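Local structure of uncharacterized protein (Corynebacterium diphtheriae, 3LMM) at residues Gly337-Ala342 with Pro399-Thr404; Ile332-Gly337 with Glu394-Pro399; Arg237-Leu242 with Arg312-Ser317. The protein is of unknown function but is probably a transcriptional regulator, joining a Schlafen AlbA_2 domain, a RecG C-terminal-like domain and domains related to helix-turn-helix proteins. All blocks are in the same frame, centred on the assembly; numbering follows the deposited sequence.

Interaction 1 of 3, residues Gly337-Ala342 with Pro399-Thr404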
loop_
_atom_site.group_PDB
_atom_site.type_symbol
_atom_site.label_atom_id
_atom_site.label_comp_id
_atom_site.label_asym_id
_atom_site.label_seq_id
_atom_site.Cartn_x
_atom_site.Cartn_y
_atom_site.Cartn_z
ATOM N N GLY A 337 5.132 -20.245 0.789
ATOM C CA GLY A 337 5.285 -19.464 2.005
ATOM C C GLY A 337 3.943 -19.194 2.650
ATOM O O GLY A 337 2.903 -19.486 2.063
ATOM N N GLY A 338 3.963 -18.637 3.856
ATOM C CA GLY A 338 2.726 -18.336 4.548
ATOM C C GLY A 338 2.767 -17.009 5.278
ATOM O O GLY A 338 3.833 -16.415 5.434
ATOM N N PHE A 339 1.601 -16.544 5.723
ATOM C CA PHE A 339 1.480 -15.281 6.454
ATOM C C PHE A 339 2.430 -15.230 7.641
ATOM O O PHE A 339 2.387 -16.110 8.509
ATOM C CB PHE A 339 0.059 -15.117 6.990
ATOM C CG PHE A 339 -0.988 -15.087 5.932
ATOM C CD1 PHE A 339 -2.298 -15.434 6.233
ATOM C CD2 PHE A 339 -0.675 -14.703 4.641
ATOM C CE1 PHE A 339 -3.283 -15.403 5.257
ATOM C CE2 PHE A 339 -1.649 -14.667 3.661
ATOM C CZ PHE A 339 -2.958 -15.018 3.968
ATOM N N PRO A 340 3.280 -14.190 7.712
ATOM C CA PRO A 340 4.220 -14.079 8.835
ATOM C C PRO A 340 3.514 -14.133 10.196
ATOM O O PRO A 340 2.409 -13.613 10.344
ATOM C CB PRO A 340 4.910 -12.737 8.576
ATOM C CG PRO A 340 3.887 -11.966 7.794
ATOM C CD PRO A 340 3.353 -13.002 6.846
ATOM N N ALA A 341 4.150 -14.775 11.179
ATOM C CA ALA A 341 3.581 -14.902 12.525
ATOM C C ALA A 341 3.112 -13.543 13.034
ATOM O O ALA A 341 3.866 -12.832 13.701
ATOM C CB ALA A 341 4.621 -15.493 13.483
ATOM N N ALA A 342 1.866 -13.197 12.708
ATOM C CA ALA A 342 1.250 -11.926 13.100
ATOM C C ALA A 342 0.043 -11.638 12.208
ATOM O O ALA A 342 -1.026 -11.242 12.689
ATOM C CB ALA A 342 2.260 -10.776 12.975
ATOM N N PRO A 399 3.997 -24.636 3.640
ATOM C CA PRO A 399 3.134 -23.451 3.572
ATOM C C PRO A 399 2.926 -22.884 2.170
ATOM O O PRO A 399 3.820 -22.924 1.324
ATOM C CB PRO A 399 3.857 -22.470 4.479
ATOM C CG PRO A 399 5.290 -22.802 4.204
ATOM C CD PRO A 399 5.269 -24.307 4.301
ATOM N N PHE A 400 1.741 -22.328 1.945
ATOM C CA PHE A 400 1.372 -21.740 0.660
ATOM C C PHE A 400 0.344 -20.636 0.882
ATOM O O PHE A 400 -0.400 -20.656 1.860
ATOM C CB PHE A 400 0.759 -22.808 -0.235
ATOM C CG PHE A 400 1.730 -23.455 -1.181
ATOM C CD1 PHE A 400 2.142 -22.791 -2.327
ATOM C CD2 PHE A 400 2.180 -24.754 -0.967
ATOM C CE1 PHE A 400 2.981 -23.417 -3.251
ATOM C CE2 PHE A 400 3.022 -25.388 -1.886
ATOM C CZ PHE A 400 3.419 -24.723 -3.027
ATOM N N VAL A 401 0.295 -19.670 -0.020
ATOM C CA VAL A 401 -0.679 -18.594 0.104
ATOM C C VAL A 401 -1.352 -18.454 -1.250
ATOM O O VAL A 401 -0.749 -17.949 -2.197
ATOM C CB VAL A 401 -0.013 -17.253 0.445
ATOM C CG1 VAL A 401 -1.074 -16.190 0.644
ATOM C CG2 VAL A 401 0.839 -17.396 1.676
ATOM N N GLU A 402 -2.595 -18.895 -1.361
ATOM C CA GLU A 402 -3.225 -18.784 -2.654
ATOM C C GLU A 402 -4.281 -17.700 -2.725
ATOM O O GLU A 402 -5.101 -17.557 -1.820
ATOM C CB GLU A 402 -3.813 -20.137 -3.098
ATOM C CG GLU A 402 -5.088 -20.532 -2.395
ATOM C CD GLU A 402 -5.712 -21.792 -2.968
ATOM O OE1 GLU A 402 -6.875 -22.074 -2.614
ATOM O OE2 GLU A 402 -5.047 -22.503 -3.758
ATOM N N THR A 403 -4.224 -16.919 -3.801
ATOM C CA THR A 403 -5.183 -15.858 -4.051
ATOM C C THR A 403 -6.057 -16.378 -5.176
ATOM O O THR A 403 -5.555 -16.909 -6.166
ATOM C CB THR A 403 -4.468 -14.554 -4.476
ATOM O OG1 THR A 403 -3.666 -14.049 -3.393
ATOM C CG2 THR A 403 -5.481 -13.487 -4.880
ATOM N N THR A 404 -7.369 -16.270 -5.001
ATOM C CA THR A 404 -8.311 -16.767 -6.008
ATOM C C THR A 404 -9.193 -15.635 -6.533
ATOM O O THR A 404 -9.849 -14.919 -5.766
ATOM C CB THR A 404 -9.239 -17.847 -5.421
ATOM O OG1 THR A 404 -8.860 -18.092 -4.060
ATOM C CG2 THR A 404 -9.137 -19.124 -6.220
#
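Val401 divides its two methyl groups between Phe339 and the backbone of Gly337-Gly338. With CG1 anti to the backbone N (chi1 -177°), that branch is held out toward the aromatic ring, and CG1 lies 3.4 Å from Phe339 CE2, with CZ of the ring next nearest. The other branch, CG2, stands beside the backbone N and packs on the glycine backbone, 3.6 Å from Gly338 CA. Phe339 does not aim its CB straight at the strand. Its CG stands anti to the carbonyl carbon (chi1 -61°), and the far end of the ring comes nearer to the strand than CB does. CE2 and CG1 meet at a slant, with neither the ring face nor its edge presented squarely to the methyl. Pro399 comes in behind: its CB sits 3.8 Å from Gly337 C, and its CG 4.0 Å from Gly337 CA, so the pyrrolidine covers the peptide between the two glycines. The same proline fixes the backbone. Gly337 N donates to Pro399 O over 3.0 Å, nearly straight at the hydrogen (167°) but from well above the carbonyl plane. A cis peptide bond precedes Pro399, and Gly337 has a positive phi, a region that glycine favours. Outside the pair, Glu395 OE1 accepts from Phe339 N, Arg355 NH1 donates to Gly338 O, and Ile393 and Val348 also touch the Phe339 ring. Here the Ser-Pro end of strand 330-336 runs into a Gly-Gly-Phe-Pro loop, just past the backbone pairing of Ser335 with Val401. Such a glycine-containing loop directly after a sheet strand is consistent with the G1 box of the GHKL (Bergerat) ATPase fold, to which the RecG C-terminal-like family is related.

Interaction 2 of 3, residues Ile332-Gly337 with Glu394-Pro399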
loop_
_atom_site.group_PDB
_atom_site.type_symbol
_atom_site.label_atom_id
_atom_site.label_comp_id
_atom_site.label_asym_id
_atom_site.label_seq_id
_atom_site.Cartn_x
_atom_site.Cartn_y
_atom_site.Cartn_z
ATOM N N ILE A 332 -6.309 -18.996 -10.112
ATOM C CA ILE A 332 -5.784 -19.245 -8.785
ATOM C C ILE A 332 -4.287 -19.003 -8.793
ATOM O O ILE A 332 -3.592 -19.365 -9.745
ATOM C CB ILE A 332 -6.056 -20.677 -8.355
ATOM C CG1 ILE A 332 -7.439 -21.106 -8.833
ATOM C CG2 ILE A 332 -6.011 -20.764 -6.853
ATOM C CD1 ILE A 332 -7.741 -22.541 -8.573
ATOM N N VAL A 333 -3.794 -18.381 -7.729
ATOM C CA VAL A 333 -2.368 -18.098 -7.609
ATOM C C VAL A 333 -1.816 -18.590 -6.272
ATOM O O VAL A 333 -1.951 -17.918 -5.249
ATOM C CB VAL A 333 -2.074 -16.589 -7.738
ATOM C CG1 VAL A 333 -0.596 -16.323 -7.487
ATOM C CG2 VAL A 333 -2.467 -16.108 -9.116
ATOM N N ARG A 334 -1.191 -19.765 -6.302
ATOM C CA ARG A 334 -0.594 -20.377 -5.124
ATOM C C ARG A 334 0.852 -19.920 -5.011
ATOM O O ARG A 334 1.629 -20.098 -5.947
ATOM C CB ARG A 334 -0.618 -21.898 -5.250
ATOM C CG ARG A 334 -1.983 -22.538 -5.112
ATOM C CD ARG A 334 -2.028 -23.872 -5.852
ATOM N NE ARG A 334 -3.222 -24.647 -5.530
ATOM C CZ ARG A 334 -3.380 -25.326 -4.397
ATOM N NH1 ARG A 334 -2.416 -25.331 -3.482
ATOM N NH2 ARG A 334 -4.507 -25.992 -4.171
ATOM N N SER A 335 1.218 -19.338 -3.873
ATOM C CA SER A 335 2.591 -18.880 -3.667
ATOM C C SER A 335 3.281 -19.534 -2.475
ATOM O O SER A 335 2.732 -19.588 -1.372
ATOM C CB SER A 335 2.619 -17.369 -3.493
ATOM O OG SER A 335 2.264 -16.723 -4.692
ATOM N N PRO A 336 4.513 -20.021 -2.680
ATOM C CA PRO A 336 5.246 -20.666 -1.591
ATOM C C PRO A 336 5.450 -19.737 -0.397
ATOM O O PRO A 336 5.885 -18.589 -0.541
ATOM C CB PRO A 336 6.557 -21.060 -2.255
ATOM C CG PRO A 336 6.745 -19.987 -3.278
ATOM C CD PRO A 336 5.365 -19.887 -3.873
ATOM N N GLY A 337 5.132 -20.245 0.789
ATOM C CA GLY A 337 5.285 -19.464 2.005
ATOM C C GLY A 337 3.943 -19.194 2.650
ATOM O O GLY A 337 2.903 -19.486 2.063
ATOM N N GLU A 394 -6.352 -16.840 1.151
ATOM C CA GLU A 394 -6.151 -17.634 2.361
ATOM C C GLU A 394 -4.863 -18.469 2.317
ATOM O O GLU A 394 -4.315 -18.721 1.233
ATOM C CB GLU A 394 -7.330 -18.583 2.593
ATOM C CG GLU A 394 -7.353 -19.753 1.613
ATOM C CD GLU A 394 -8.159 -20.947 2.122
ATOM O OE1 GLU A 394 -7.862 -21.443 3.242
ATOM O OE2 GLU A 394 -9.076 -21.402 1.391
ATOM N N GLU A 395 -4.401 -18.898 3.499
ATOM C CA GLU A 395 -3.186 -19.711 3.648
ATOM C C GLU A 395 -3.506 -21.194 3.464
ATOM O O GLU A 395 -4.453 -21.726 4.042
ATOM C CB GLU A 395 -2.550 -19.492 5.031
ATOM C CG GLU A 395 -1.149 -20.111 5.167
ATOM C CD GLU A 395 -0.400 -19.703 6.446
ATOM O OE1 GLU A 395 -0.244 -18.490 6.697
ATOM O OE2 GLU A 395 0.045 -20.595 7.204
ATOM N N ILE A 396 -2.702 -21.847 2.643
ATOM C CA ILE A 396 -2.876 -23.252 2.345
ATOM C C ILE A 396 -1.739 -24.068 2.928
ATOM O O ILE A 396 -0.603 -23.597 2.996
ATOM C CB ILE A 396 -2.928 -23.469 0.819
ATOM C CG1 ILE A 396 -4.311 -23.086 0.305
ATOM C CG2 ILE A 396 -2.547 -24.896 0.466
ATOM C CD1 ILE A 396 -5.457 -23.830 0.983
ATOM N N ALA A 397 -2.049 -25.290 3.355
ATOM C CA ALA A 397 -1.030 -26.169 3.914
ATOM C C ALA A 397 0.095 -26.349 2.889
ATOM O O ALA A 397 -0.140 -26.753 1.746
ATOM C CB ALA A 397 -1.642 -27.513 4.279
ATOM N N GLY A 398 1.315 -26.036 3.312
ATOM C CA GLY A 398 2.461 -26.153 2.437
ATOM C C GLY A 398 3.770 -25.869 3.153
ATOM O O GLY A 398 4.594 -26.776 3.294
ATOM N N PRO A 399 3.997 -24.636 3.640
ATOM C CA PRO A 399 3.134 -23.451 3.572
ATOM C C PRO A 399 2.926 -22.884 2.170
ATOM O O PRO A 399 3.820 -22.924 1.324
ATOM C CB PRO A 399 3.857 -22.470 4.479
ATOM C CG PRO A 399 5.290 -22.802 4.204
ATOM C CD PRO A 399 5.269 -24.307 4.301
#
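Arg334 reaches toward Ile396 over a strand that lies between them, and the CG2 branch of Ile396 and NH1 of Arg334 make the side-chain contact. Strands 330-336 and 392-396 are not neighbours in the sheet: strand 400-406 runs between them, and the CA atoms of Arg334 and Ile396 are 8.3 Å apart. The gap is bridged from both sides. Arg334 keeps its CG beside the backbone N (chi1 -72°), and its chain is extended from CG to NE. Its CB does not head across, yet NH1 comes nearer to the other segment than CB does. Ile396 does point its CB across, and its CG2, anti to the backbone N, meets Arg334 NH1 at 4.0 Å. The methyl comes to the guanidinium at a slant, so this is a van der Waals touch with no stacking in it. Phe400 and Glu402, on the intervening strand, flank this meeting: Phe400 packs on Arg334, and Glu402 on Ile396. The charge of Arg334 looks to the same middle strand, where Glu402 OE2 makes a long, weak ion pair with NE.

The polar part sits at the other end, where both segments have left their strands and Gly337 N is tied to Pro399 O. Around that bond, Pro336 CA comes to 4.0 Å from the same oxygen. Arg316 approaches from outside, touching Pro336 as well as Pro399.

One backbone bond thus joins the two segments at this end, while the middle relies on dispersion between an aliphatic branch and a charged group. The contact supplies no directional bond to the guanidinium, and the neighbours of Arg334 outside the pair include Glu402 (weakly), Phe400, Asp321 and Arg323.

Interaction 3 of 3, residues Arg237-Leu242 with Arg312-Ser317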
loop_
_atom_site.group_PDB
_atom_site.type_symbol
_atom_site.label_atom_id
_atom_site.label_comp_id
_atom_site.label_asym_id
_atom_site.label_seq_id
_atom_site.Cartn_x
_atom_site.Cartn_y
_atom_site.Cartn_z
ATOM N N ARG A 237 16.154 -21.113 -12.689
ATOM C CA ARG A 237 15.032 -21.900 -12.190
ATOM C C ARG A 237 13.721 -21.185 -12.445
ATOM O O ARG A 237 13.686 -19.975 -12.633
ATOM C CB ARG A 237 15.184 -22.209 -10.698
ATOM C CG ARG A 237 14.476 -21.298 -9.712
ATOM C CD ARG A 237 14.168 -22.131 -8.484
ATOM N NE ARG A 237 13.732 -21.405 -7.292
ATOM C CZ ARG A 237 14.440 -20.459 -6.680
ATOM N NH1 ARG A 237 13.957 -19.871 -5.588
ATOM N NH2 ARG A 237 15.621 -20.082 -7.172
ATOM N N THR A 238 12.642 -21.947 -12.468
ATOM C CA THR A 238 11.348 -21.369 -12.719
ATOM C C THR A 238 10.845 -20.650 -11.493
ATOM O O THR A 238 10.821 -21.205 -10.393
ATOM C CB THR A 238 10.374 -22.447 -13.140
ATOM O OG1 THR A 238 10.801 -22.969 -14.401
ATOM C CG2 THR A 238 8.971 -21.890 -13.266
ATOM N N ALA A 239 10.457 -19.395 -11.676
ATOM C CA ALA A 239 9.962 -18.605 -10.559
ATOM C C ALA A 239 8.456 -18.705 -10.475
ATOM O O ALA A 239 7.886 -18.775 -9.387
ATOM C CB ALA A 239 10.384 -17.153 -10.725
ATOM N N ILE A 240 7.822 -18.736 -11.640
ATOM C CA ILE A 240 6.372 -18.802 -11.712
ATOM C C ILE A 240 5.979 -19.488 -13.013
ATOM O O ILE A 240 6.670 -19.356 -14.022
ATOM C CB ILE A 240 5.791 -17.364 -11.678
ATOM C CG1 ILE A 240 4.286 -17.390 -11.573
ATOM C CG2 ILE A 240 6.209 -16.594 -12.922
ATOM C CD1 ILE A 240 3.732 -16.097 -11.092
ATOM N N GLU A 241 4.890 -20.244 -12.996
ATOM C CA GLU A 241 4.455 -20.923 -14.214
ATOM C C GLU A 241 2.939 -21.057 -14.260
ATOM O O GLU A 241 2.278 -21.011 -13.229
ATOM C CB GLU A 241 5.114 -22.299 -14.306
ATOM C CG GLU A 241 4.927 -23.150 -13.065
ATOM C CD GLU A 241 5.559 -24.523 -13.191
ATOM O OE1 GLU A 241 6.787 -24.608 -13.436
ATOM O OE2 GLU A 241 4.827 -25.525 -13.030
ATOM N N LEU A 242 2.398 -21.229 -15.459
ATOM C CA LEU A 242 0.957 -21.337 -15.633
ATOM C C LEU A 242 0.479 -22.698 -16.125
ATOM O O LEU A 242 1.137 -23.344 -16.945
ATOM C CB LEU A 242 0.478 -20.255 -16.605
ATOM C CG LEU A 242 -0.999 -20.232 -17.032
ATOM C CD1 LEU A 242 -1.887 -19.796 -15.858
ATOM C CD2 LEU A 242 -1.157 -19.280 -18.201
ATOM N N ARG A 312 6.558 -13.666 -2.304
ATOM C CA ARG A 312 6.855 -15.098 -2.424
ATOM C C ARG A 312 7.864 -15.453 -1.340
ATOM O O ARG A 312 8.423 -14.568 -0.695
ATOM C CB ARG A 312 7.487 -15.323 -3.789
ATOM C CG ARG A 312 7.928 -16.712 -4.081
ATOM C CD ARG A 312 8.705 -16.687 -5.368
ATOM N NE ARG A 312 8.948 -18.007 -5.934
ATOM C CZ ARG A 312 9.409 -19.051 -5.258
ATOM N NH1 ARG A 312 9.679 -18.943 -3.960
ATOM N NH2 ARG A 312 9.608 -20.199 -5.896
ATOM N N ASP A 313 8.115 -16.735 -1.126
ATOM C CA ASP A 313 9.105 -17.064 -0.117
ATOM C C ASP A 313 10.515 -16.895 -0.724
ATOM O O ASP A 313 11.460 -16.554 -0.019
ATOM C CB ASP A 313 8.911 -18.483 0.418
ATOM C CG ASP A 313 9.730 -18.749 1.680
ATOM O OD1 ASP A 313 9.209 -19.387 2.621
ATOM O OD2 ASP A 313 10.901 -18.329 1.743
ATOM N N TRP A 314 10.659 -17.105 -2.028
ATOM C CA TRP A 314 11.953 -16.932 -2.688
ATOM C C TRP A 314 13.082 -17.757 -2.141
ATOM O O TRP A 314 14.142 -17.869 -2.763
ATOM C CB TRP A 314 12.383 -15.466 -2.688
ATOM C CG TRP A 314 11.696 -14.698 -3.737
ATOM C CD1 TRP A 314 11.077 -13.497 -3.591
ATOM C CD2 TRP A 314 11.499 -15.087 -5.099
ATOM N NE1 TRP A 314 10.492 -13.116 -4.769
ATOM C CE2 TRP A 314 10.730 -14.081 -5.712
ATOM C CE3 TRP A 314 11.873 -16.205 -5.853
ATOM C CZ2 TRP A 314 10.354 -14.140 -7.061
ATOM C CZ3 TRP A 314 11.497 -16.269 -7.186
ATOM C CH2 TRP A 314 10.735 -15.248 -7.775
ATOM N N ASN A 315 12.879 -18.322 -0.964
ATOM C CA ASN A 315 13.906 -19.159 -0.390
ATOM C C ASN A 315 13.487 -20.586 -0.701
ATOM O O ASN A 315 14.287 -21.511 -0.576
ATOM C CB ASN A 315 14.008 -18.947 1.120
ATOM C CG ASN A 315 15.027 -19.874 1.767
ATOM O OD1 ASN A 315 14.678 -20.693 2.612
ATOM N ND2 ASN A 315 16.293 -19.748 1.364
ATOM N N ARG A 316 12.231 -20.750 -1.119
ATOM C CA ARG A 316 11.716 -22.063 -1.467
ATOM C C ARG A 316 11.958 -22.367 -2.934
ATOM O O ARG A 316 12.115 -21.457 -3.746
ATOM C CB ARG A 316 10.227 -22.172 -1.140
ATOM C CG ARG A 316 9.960 -22.695 0.259
ATOM C CD ARG A 316 8.857 -21.894 0.925
ATOM N NE ARG A 316 7.780 -22.709 1.493
ATOM C CZ ARG A 316 7.241 -23.763 0.884
ATOM N NH1 ARG A 316 7.672 -24.158 -0.313
ATOM N NH2 ARG A 316 6.247 -24.407 1.462
ATOM N N SER A 317 12.000 -23.651 -3.273
ATOM C CA SER A 317 12.257 -24.060 -4.648
ATOM C C SER A 317 11.033 -23.919 -5.521
ATOM O O SER A 317 11.017 -23.146 -6.483
ATOM C CB SER A 317 12.730 -25.510 -4.673
ATOM O OG SER A 317 13.930 -25.667 -3.930
#
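Ser317 O is gripped by two arginines, one from each segment. Arg237 NE donates to it across the contact over 3.3 Å (153° at the hydrogen), a weak bond, and Arg312 NH2 donates from within its own segment over a similar 3.3 Å, also weakly. In both cases the oxygen lies at the guanidinium edge, in the plane. Arg237 adds a second and shorter grip one residue back: its NH1 donates to Arg316 O at 3.0 Å, with the oxygen tilted from the guanidinium plane. The chain of Arg237 is extended from CG to NE, and its guanidinium edge faces the carbonyls of Trp314 and Ser317; Trp314 O is 3.5 Å from NH1.

The two guanidiniums are close, with Arg237 NH1 over one face of Arg312 and 4.4 Å from its NH2. The backbone oxygens gathered there would be expected to offset this like-charge approach. Arg312 also brings its edge to Ala239 O, its NE being 3.7 Å away.

Trp314 joins the apolar side. Its CH2 meets Ala239 CB at 3.5 Å, the methyl lying at the ring edge in the plane, while Arg312 CD covers the centre of one ring face. Trp314 NE1 donates to Met309 O, and Cys264 of helix 264-278 touches the ring. On the opposing segment, Gln267 OE1, also in that helix, accepts from Ala239 N, and its NE2 donates to Arg237 O.

Here the loop after helix 298-311 is pinned to the residues leading into strand 240-245, the parallel neighbour of 320-325 in the mixed sheet. The Asn-Ala-Met-Ile-His-Arg-Asp sequence that runs from this helix into the loop is consistent with the N-box region of a GHKL-type, ATPase-like fold.

In the fold
All three contacts reach the same mixed sheet, which runs 252-256, 240-245, 320-325, 330-336, 400-406, 392-396. Interaction 3 comes first along the chain and closes before the others open, in the loop ahead of strand 320-325. Interactions 1 and 2 alternate their segments, share Gly337 and Pro399, and have centres about 5 Å apart; the centre of interaction 3 is about 14 Å from that of interaction 1 and 12 Å from that of interaction 2. Interaction 3 joins the loop after helix 298-311 to the start of strand 240-245, and the touch of its Arg316 on Pro399 links it to the other two, where strand 330-336 ends and strand 400-406 begins.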